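Local coordinates for protein predicted DNA-binding transcriptional regulator (Aliivibrio fischeri ES114, PDB 7DWN) that probably acts as a LysR-type transcriptional regulator, binding DNA through a helix-turn-helix domain and carrying a substrate-binding-type regulatory domain, at residues T135-R139 and I153-Y159; T224-K228 and L240-I245. All coordinates share one frame; numbering follows the deposited sequence.

Contact 1: T135-R139 and I153-Y159; sequences TKELR and ILRLPPY
In the regulatory domain of this LysR-type protein, which has the periplasmic-binding-protein type of fold, helix 134-140 is covered along one flank by the loop that carries the chain from strand 145-149 to strand 160-174. The residues of this contact that meet are Thr-135, Leu-138 and Arg-139 on the helix and Ile-153, Leu-154 and Tyr-159 on the loop. Tyr-159 is the centrepiece: its ring lies buried while its hydroxyl reaches the helix surface, a division of labour that suits an aromatic residue with a polar end. There Arg-139 NH1 donates to Tyr-159 OH over 2.6 Å with an N-H...O angle of 157°. The oxygen sits at the guanidinium edge, only 8° out of its plane, although that plane is turned 55° from the phenol ring. A bend at chi3 folds the arginine back along its helix, so that one guanidinium face is turned to Thr-135 O and Lys-136 CA, both near its rim. Its CG meanwhile lies at the edge of the tyrosine ring, 3.7 Å from Tyr-159 CE1.

Thr-135 crosses the tyrosine at about a right angle, its methyl CG2 3.5 Å from Tyr-159 CZ. The same methyl meets Leu-154 CD2 at 3.8 Å, with Ile-153 CG2 at the margin. Leu-154 CD2 stands over the centre of the tyrosine ring, and Pro-158, preceded by a cis peptide bond, sets its CG against the opposite face, off toward the rim; the ring is thus clamped within its own loop. Leu-138 CD2 closes the apolar patch, 4.1 Å from Leu-154 CD2. Beyond it, Leu-138 and Leu-154 both rest on Tyr-271 of strand 264-272, which pairs with strands 145-149 and 160-174 on either side of the loop in sequence.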
ATOM      1  N   THR A 135       0.921 -17.668   2.561  1.00 57.86           N
ATOM      2  CA  THR A 135      -0.514 -17.822   2.338  1.00 55.51           C
ATOM      3  C   THR A 135      -1.018 -16.801   1.322  1.00 49.66           C
ATOM      4  O   THR A 135      -1.716 -17.146   0.356  1.00 49.87           O
ATOM      5  CB  THR A 135      -1.251 -17.679   3.671  1.00 60.48           C
ATOM      6  OG1 THR A 135      -0.519 -18.367   4.692  1.00 69.50           O
ATOM      7  CG2 THR A 135      -2.635 -18.276   3.591  1.00 63.23           C
ATOM      8  N   LYS A 136      -0.654 -15.533   1.520  1.00 59.31           N
ATOM      9  CA  LYS A 136      -1.042 -14.487   0.581  1.00 65.29           C
ATOM     10  C   LYS A 136      -0.395 -14.701  -0.783  1.00 61.84           C
ATOM     11  O   LYS A 136      -1.027 -14.462  -1.820  1.00 59.85           O
ATOM     12  CB  LYS A 136      -0.669 -13.121   1.157  1.00 74.17           C
ATOM     13  CG  LYS A 136      -1.014 -11.935   0.277  1.00 76.53           C
ATOM     14  CD  LYS A 136      -0.844 -10.636   1.049  1.00 80.33           C
ATOM     15  CE  LYS A 136      -0.963  -9.427   0.140  1.00 90.91           C
ATOM     16  NZ  LYS A 136       0.137  -9.383  -0.861  1.00 95.61           N
ATOM     17  N   GLU A 137       0.865 -15.147  -0.804  1.00 66.16           N
ATOM     18  CA  GLU A 137       1.528 -15.439  -2.072  1.00 70.27           C
ATOM     19  C   GLU A 137       0.795 -16.537  -2.834  1.00 71.19           C
ATOM     20  O   GLU A 137       0.692 -16.488  -4.066  1.00 77.85           O
ATOM     21  CB  GLU A 137       2.982 -15.844  -1.825  1.00 75.60           C
ATOM     22  CG  GLU A 137       3.848 -14.760  -1.203  1.00 81.51           C
ATOM     23  CD  GLU A 137       4.491 -13.854  -2.230  1.00 92.77           C
ATOM     24  OE1 GLU A 137       4.921 -14.361  -3.286  1.00 97.64           O
ATOM     25  OE2 GLU A 137       4.571 -12.632  -1.980  1.00 98.71           O
ATOM     26  N   LEU A 138       0.280 -17.535  -2.114  1.00 61.40           N
ATOM     27  CA  LEU A 138      -0.468 -18.610  -2.755  1.00 56.63           C
ATOM     28  C   LEU A 138      -1.805 -18.106  -3.279  1.00 54.98           C
ATOM     29  O   LEU A 138      -2.240 -18.502  -4.368  1.00 49.93           O
ATOM     30  CB  LEU A 138      -0.668 -19.760  -1.767  1.00 54.40           C
ATOM     31  CG  LEU A 138      -1.072 -21.130  -2.314  1.00 52.69           C
ATOM     32  CD1 LEU A 138      -0.020 -21.655  -3.275  1.00 49.42           C
ATOM     33  CD2 LEU A 138      -1.287 -22.107  -1.170  1.00 36.10           C
ATOM     34  N   ARG A 139      -2.471 -17.229  -2.522  1.00 54.15           N
ATOM     35  CA  ARG A 139      -3.741 -16.675  -2.983  1.00 63.33           C
ATOM     36  C   ARG A 139      -3.556 -15.826  -4.238  1.00 65.22           C
ATOM     37  O   ARG A 139      -4.298 -15.972  -5.216  1.00 68.53           O
ATOM     38  CB  ARG A 139      -4.399 -15.848  -1.878  1.00 69.95           C
ATOM     39  CG  ARG A 139      -5.095 -16.668  -0.815  1.00 73.31           C
ATOM     40  CD  ARG A 139      -5.994 -15.785   0.033  1.00 80.32           C
ATOM     41  NE  ARG A 139      -5.285 -14.609   0.529  1.00 89.82           N
ATOM     42  CZ  ARG A 139      -4.592 -14.576   1.663  1.00 90.07           C
ATOM     43  NH1 ARG A 139      -4.513 -15.657   2.426  1.00 88.76           N
ATOM     44  NH2 ARG A 139      -3.978 -13.461   2.037  1.00 86.63           N
ATOM     45  N   ILE A 153      -4.191 -22.884   8.874  1.00 46.40           N
ATOM     46  CA  ILE A 153      -4.865 -22.079   7.860  1.00 42.77           C
ATOM     47  C   ILE A 153      -4.743 -22.710   6.480  1.00 42.59           C
ATOM     48  O   ILE A 153      -5.733 -22.856   5.760  1.00 39.29           O
ATOM     49  CB  ILE A 153      -4.312 -20.636   7.868  1.00 44.38           C
ATOM     50  CG1 ILE A 153      -4.660 -19.924   9.179  1.00 52.21           C
ATOM     51  CG2 ILE A 153      -4.837 -19.849   6.674  1.00 46.12           C
ATOM     52  CD1 ILE A 153      -3.601 -20.058  10.261  1.00 59.83           C
ATOM     53  N   LEU A 154      -3.525 -23.100   6.096  1.00 33.04           N
ATOM     54  CA  LEU A 154      -3.295 -23.652   4.766  1.00 43.88           C
ATOM     55  C   LEU A 154      -3.903 -25.036   4.589  1.00 45.07           C
ATOM     56  O   LEU A 154      -4.159 -25.444   3.452  1.00 42.04           O
ATOM     57  CB  LEU A 154      -1.795 -23.701   4.476  1.00 41.67           C
ATOM     58  CG  LEU A 154      -1.122 -22.346   4.255  1.00 39.67           C
ATOM     59  CD1 LEU A 154       0.384 -22.476   4.389  1.00 32.65           C
ATOM     60  CD2 LEU A 154      -1.496 -21.789   2.892  1.00 36.00           C
ATOM     61  N   ARG A 155      -4.147 -25.762   5.680  1.00 47.65           N
ATOM     62  CA  ARG A 155      -4.684 -27.113   5.583  1.00 51.70           C
ATOM     63  C   ARG A 155      -6.182 -27.135   5.295  1.00 53.72           C
ATOM     64  O   ARG A 155      -6.696 -28.163   4.839  1.00 47.80           O
ATOM     65  CB  ARG A 155      -4.394 -27.878   6.876  1.00 46.12           C
ATOM     66  CG  ARG A 155      -4.429 -29.389   6.745  1.00 41.79           C
ATOM     67  CD  ARG A 155      -4.185 -30.065   8.086  1.00 41.70           C
ATOM     68  NE  ARG A 155      -5.137 -29.628   9.105  1.00 48.28           N
ATOM     69  CZ  ARG A 155      -4.828 -28.854  10.141  1.00 44.32           C
ATOM     70  NH1 ARG A 155      -3.582 -28.433  10.310  1.00 45.68           N
ATOM     71  NH2 ARG A 155      -5.762 -28.507  11.017  1.00 52.59           N
ATOM     72  N   LEU A 156      -6.883 -26.034   5.533  1.00 50.40           N
ATOM     73  CA  LEU A 156      -8.330 -25.955   5.426  1.00 47.28           C
ATOM     74  C   LEU A 156      -8.751 -25.152   4.200  1.00 51.46           C
ATOM     75  O   LEU A 156      -7.931 -24.461   3.586  1.00 47.71           O
ATOM     76  CB  LEU A 156      -8.915 -25.305   6.689  1.00 43.68           C
ATOM     77  CG  LEU A 156      -8.724 -26.070   7.999  1.00 47.55           C
ATOM     78  CD1 LEU A 156      -9.295 -25.281   9.165  1.00 45.80           C
ATOM     79  CD2 LEU A 156      -9.370 -27.439   7.910  1.00 44.65           C
ATOM     80  N   PRO A 157     -10.019 -25.237   3.802  1.00 48.55           N
ATOM     81  CA  PRO A 157     -10.537 -24.336   2.764  1.00 51.06           C
ATOM     82  C   PRO A 157     -10.300 -22.884   3.139  1.00 51.01           C
ATOM     83  O   PRO A 157     -10.264 -22.542   4.331  1.00 57.19           O
ATOM     84  CB  PRO A 157     -12.039 -24.668   2.717  1.00 52.38           C
ATOM     85  CG  PRO A 157     -12.303 -25.542   3.916  1.00 57.34           C
ATOM     86  CD  PRO A 157     -11.017 -26.251   4.177  1.00 54.48           C
ATOM     87  N   PRO A 158     -10.148 -21.988   2.151  1.00 36.46           N
ATOM     88  CA  PRO A 158     -10.317 -22.205   0.708  1.00 41.56           C
ATOM     89  C   PRO A 158      -9.157 -22.923   0.013  1.00 45.99           C
ATOM     90  O   PRO A 158      -9.169 -23.042  -1.211  1.00 47.44           O
ATOM     91  CB  PRO A 158     -10.447 -20.780   0.168  1.00 37.37           C
ATOM     92  CG  PRO A 158      -9.601 -19.975   1.086  1.00 40.48           C
ATOM     93  CD  PRO A 158      -9.777 -20.593   2.451  1.00 36.49           C
ATOM     94  N   TYR A 159      -8.179 -23.397   0.778  1.00 43.65           N
ATOM     95  CA  TYR A 159      -7.008 -24.041   0.204  1.00 38.41           C
ATOM     96  C   TYR A 159      -7.199 -25.550   0.131  1.00 35.39           C
ATOM     97  O   TYR A 159      -7.910 -26.149   0.943  1.00 45.70           O
ATOM     98  CB  TYR A 159      -5.761 -23.713   1.025  1.00 37.49           C
ATOM     99  CG  TYR A 159      -5.604 -22.236   1.280  1.00 41.31           C
ATOM    100  CD1 TYR A 159      -5.023 -21.407   0.330  1.00 44.78           C
ATOM    101  CD2 TYR A 159      -6.054 -21.666   2.462  1.00 41.76           C
ATOM    102  CE1 TYR A 159      -4.887 -20.056   0.554  1.00 49.27           C
ATOM    103  CE2 TYR A 159      -5.922 -20.316   2.696  1.00 42.68           C
ATOM    104  CZ  TYR A 159      -5.338 -19.515   1.739  1.00 49.00           C
ATOM    105  OH  TYR A 159      -5.209 -18.167   1.970  1.00 46.54           O
TER

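Contact 2: T224-K228 and L240-I245; sequences TDMLK and LPAYSI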
ATOM      1  N   THR A 224      17.069 -25.678   9.795  1.00 28.77           N
ATOM      2  CA  THR A 224      17.384 -27.006  10.312  1.00 37.42           C
ATOM      3  C   THR A 224      18.818 -27.398   9.986  1.00 34.74           C
ATOM      4  O   THR A 224      19.506 -28.008  10.811  1.00 31.91           O
ATOM      5  CB  THR A 224      16.404 -28.034   9.746  1.00 37.21           C
ATOM      6  OG1 THR A 224      15.117 -27.851  10.347  1.00 41.88           O
ATOM      7  CG2 THR A 224      16.890 -29.454   9.999  1.00 38.48           C
ATOM      8  N   ASP A 225      19.288 -27.050   8.788  1.00 39.68           N
ATOM      9  CA  ASP A 225      20.651 -27.398   8.404  1.00 46.84           C
ATOM     10  C   ASP A 225      21.672 -26.726   9.315  1.00 49.08           C
ATOM     11  O   ASP A 225      22.714 -27.316   9.621  1.00 51.91           O
ATOM     12  CB  ASP A 225      20.887 -27.017   6.943  1.00 62.22           C
ATOM     13  CG  ASP A 225      21.857 -27.948   6.246  1.00 80.70           C
ATOM     14  OD1 ASP A 225      21.612 -29.175   6.244  1.00 79.66           O
ATOM     15  OD2 ASP A 225      22.861 -27.449   5.694  1.00 84.93           O
ATOM     16  N   MET A 226      21.378 -25.509   9.777  1.00 46.64           N
ATOM     17  CA  MET A 226      22.263 -24.824  10.714  1.00 42.49           C
ATOM     18  C   MET A 226      22.388 -25.602  12.022  1.00 46.80           C
ATOM     19  O   MET A 226      23.501 -25.859  12.509  1.00 48.37           O
ATOM     20  CB  MET A 226      21.735 -23.411  10.972  1.00 38.21           C
ATOM     21  CG  MET A 226      22.749 -22.434  11.531  1.00 42.85           C
ATOM     22  SD  MET A 226      24.055 -22.059  10.350  1.00 39.35           S
ATOM     23  CE  MET A 226      25.389 -23.069  10.989  1.00 38.27           C
ATOM     24  N   LEU A 227      21.246 -25.974  12.611  1.00 44.85           N
ATOM     25  CA  LEU A 227      21.255 -26.769  13.837  1.00 41.87           C
ATOM     26  C   LEU A 227      21.950 -28.105  13.623  1.00 43.44           C
ATOM     27  O   LEU A 227      22.681 -28.578  14.497  1.00 40.03           O
ATOM     28  CB  LEU A 227      19.827 -26.995  14.337  1.00 31.95           C
ATOM     29  CG  LEU A 227      18.980 -25.773  14.685  1.00 31.86           C
ATOM     30  CD1 LEU A 227      17.665 -26.214  15.308  1.00 29.40           C
ATOM     31  CD2 LEU A 227      19.734 -24.852  15.622  1.00 27.26           C
ATOM     32  N   LYS A 228      21.727 -28.728  12.465  1.00 40.14           N
ATOM     33  CA  LYS A 228      22.364 -30.004  12.160  1.00 30.79           C
ATOM     34  C   LYS A 228      23.882 -29.863  12.129  1.00 31.86           C
ATOM     35  O   LYS A 228      24.607 -30.685  12.704  1.00 42.75           O
ATOM     36  CB  LYS A 228      21.836 -30.531  10.824  1.00 28.21           C
ATOM     37  CG  LYS A 228      22.530 -31.772  10.296  1.00 38.35           C
ATOM     38  CD  LYS A 228      21.951 -32.162   8.946  1.00 46.05           C
ATOM     39  CE  LYS A 228      22.695 -33.329   8.327  1.00 53.03           C
ATOM     40  NZ  LYS A 228      22.175 -33.642   6.967  1.00 58.04           N
ATOM     41  N   LEU A 240      15.994 -32.574  15.501  1.00 32.93           N
ATOM     42  CA  LEU A 240      16.091 -32.482  14.059  1.00 33.00           C
ATOM     43  C   LEU A 240      15.080 -33.405  13.391  1.00 41.67           C
ATOM     44  O   LEU A 240      14.790 -34.486  13.916  1.00 42.58           O
ATOM     45  CB  LEU A 240      17.502 -32.843  13.582  1.00 33.29           C
ATOM     46  CG  LEU A 240      18.611 -31.987  14.197  1.00 38.83           C
ATOM     47  CD1 LEU A 240      19.977 -32.383  13.656  1.00 41.06           C
ATOM     48  CD2 LEU A 240      18.331 -30.520  13.933  1.00 33.43           C
ATOM     49  N   PRO A 241      14.507 -32.997  12.260  1.00 46.96           N
ATOM     50  CA  PRO A 241      13.611 -33.897  11.529  1.00 44.80           C
ATOM     51  C   PRO A 241      14.369 -35.124  11.049  1.00 47.75           C
ATOM     52  O   PRO A 241      15.514 -35.036  10.601  1.00 43.68           O
ATOM     53  CB  PRO A 241      13.114 -33.038  10.361  1.00 42.88           C
ATOM     54  CG  PRO A 241      14.146 -31.971  10.207  1.00 51.42           C
ATOM     55  CD  PRO A 241      14.637 -31.690  11.597  1.00 43.76           C
ATOM     56  N   ALA A 242      13.713 -36.279  11.153  1.00 39.53           N
ATOM     57  CA  ALA A 242      14.411 -37.538  10.924  1.00 35.27           C
ATOM     58  C   ALA A 242      14.846 -37.696   9.472  1.00 33.29           C
ATOM     59  O   ALA A 242      15.852 -38.360   9.202  1.00 36.89           O
ATOM     60  CB  ALA A 242      13.531 -38.709  11.351  1.00 51.09           C
ATOM     61  N   TYR A 243      14.124 -37.087   8.527  1.00 30.48           N
ATOM     62  CA  TYR A 243      14.484 -37.239   7.121  1.00 35.05           C
ATOM     63  C   TYR A 243      15.771 -36.508   6.764  1.00 46.57           C
ATOM     64  O   TYR A 243      16.341 -36.770   5.699  1.00 59.50           O
ATOM     65  CB  TYR A 243      13.344 -36.757   6.219  1.00 31.00           C
ATOM     66  CG  TYR A 243      12.954 -35.307   6.411  1.00 39.01           C
ATOM     67  CD1 TYR A 243      13.690 -34.284   5.825  1.00 36.84           C
ATOM     68  CD2 TYR A 243      11.836 -34.961   7.161  1.00 40.32           C
ATOM     69  CE1 TYR A 243      13.338 -32.963   5.994  1.00 36.16           C
ATOM     70  CE2 TYR A 243      11.473 -33.637   7.333  1.00 42.35           C
ATOM     71  CZ  TYR A 243      12.231 -32.643   6.747  1.00 39.15           C
ATOM     72  OH  TYR A 243      11.879 -31.323   6.909  1.00 34.64           O
ATOM     73  N   SER A 244      16.243 -35.605   7.621  1.00 42.46           N
ATOM     74  CA  SER A 244      17.426 -34.809   7.329  1.00 40.20           C
ATOM     75  C   SER A 244      18.699 -35.367   7.951  1.00 43.19           C
ATOM     76  O   SER A 244      19.781 -34.835   7.682  1.00 43.90           O
ATOM     77  CB  SER A 244      17.224 -33.366   7.808  1.00 38.65           C
ATOM     78  OG  SER A 244      17.341 -33.275   9.218  1.00 39.08           O
ATOM     79  N   ILE A 245      18.604 -36.413   8.771  1.00 46.06           N
ATOM     80  CA  ILE A 245      19.772 -36.944   9.466  1.00 56.40           C
ATOM     81  C   ILE A 245      19.829 -38.459   9.327  1.00 67.03           C
ATOM     82  O   ILE A 245      20.399 -39.146  10.182  1.00 67.00           O
ATOM     83  CB  ILE A 245      19.762 -36.541  10.953  1.00 54.92           C
ATOM     84  CG1 ILE A 245      18.465 -37.007  11.619  1.00 49.80           C
ATOM     85  CG2 ILE A 245      19.946 -35.038  11.105  1.00 51.81           C
ATOM     86  CD1 ILE A 245      18.459 -36.849  13.118  1.00 48.99           C
TER
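Helix 224-232 begins at Thr-224 and runs past the place where strand 238-241 ends and the chain turns through a 3-10 segment, 242-244, into helix 246-250; the backbones come nearest at Thr-224 and Leu-240, whose CA atoms are 6.8 Å apart. This is helix-against-sheet packing in the periplasmic-binding-protein type fold of the LysR regulatory domain. Leu-240, buried as a leucine at such an interface should be, divides its two methyls along the helix: CD2 meets Leu-227 CB at 3.9 Å, and CD1 lies 3.7 Å from Lys-228 CA. One turn earlier, the Thr-224 methyl CG2 points at the CD-CG side of the Pro-241 ring, 3.6 Å from Pro-241 CD. The threonine's two branches do different work: the methyl packs on the proline, whereas OG1 hydrogen-bonds to Tyr-196 OH and to a sulfonate oxygen of a bound MES, probably from the crystallisation liquor, which may mark a pocket beside the helix start.

Lys-228 reaches across with a fully extended chain, chi1 to chi4 all near 180°. Its CD passes 4.1 Å from Ile-245 CG2, the two side chains running in opposite directions, a use of the long aliphatic stem that leaves the ammonium for a polar end point. Ser-244 supplies that end point through its backbone. Its hydroxyl turns back to Pro-241 O over 2.9 Å, and Ser-244 N binds the same oxygen, so two donors grip one carbonyl and hold the 3-10 turn. Lys-228 NZ meets Ser-244 O head-on at 2.8 Å, the C=O...N angle being 178°.

In the fold
Contact 1 comes wholly before contact 2 in the chain, and both belong to the LysR substrate-binding domain. Their centres are 26 Å apart and their nearest atoms about 15 Å, so they do not touch. Strand 160-174 links them: the loop of 153-159 leads directly into it, while strand 238-241 of contact 2 pairs antiparallel with it in the mixed sheet. Contact 1 sets helix 134-140 against a loop between two of the sheet's strands, contact 2 sets helix 224-232 against the end of one of them. Their surroundings differ: no other chain of the assembly touches contact 1, whereas Asp-225 and Met-226 of contact 2 pack on His-101 and Ile-108 of the second subunit, placing contact 2 at a subunit interface of the tetramer.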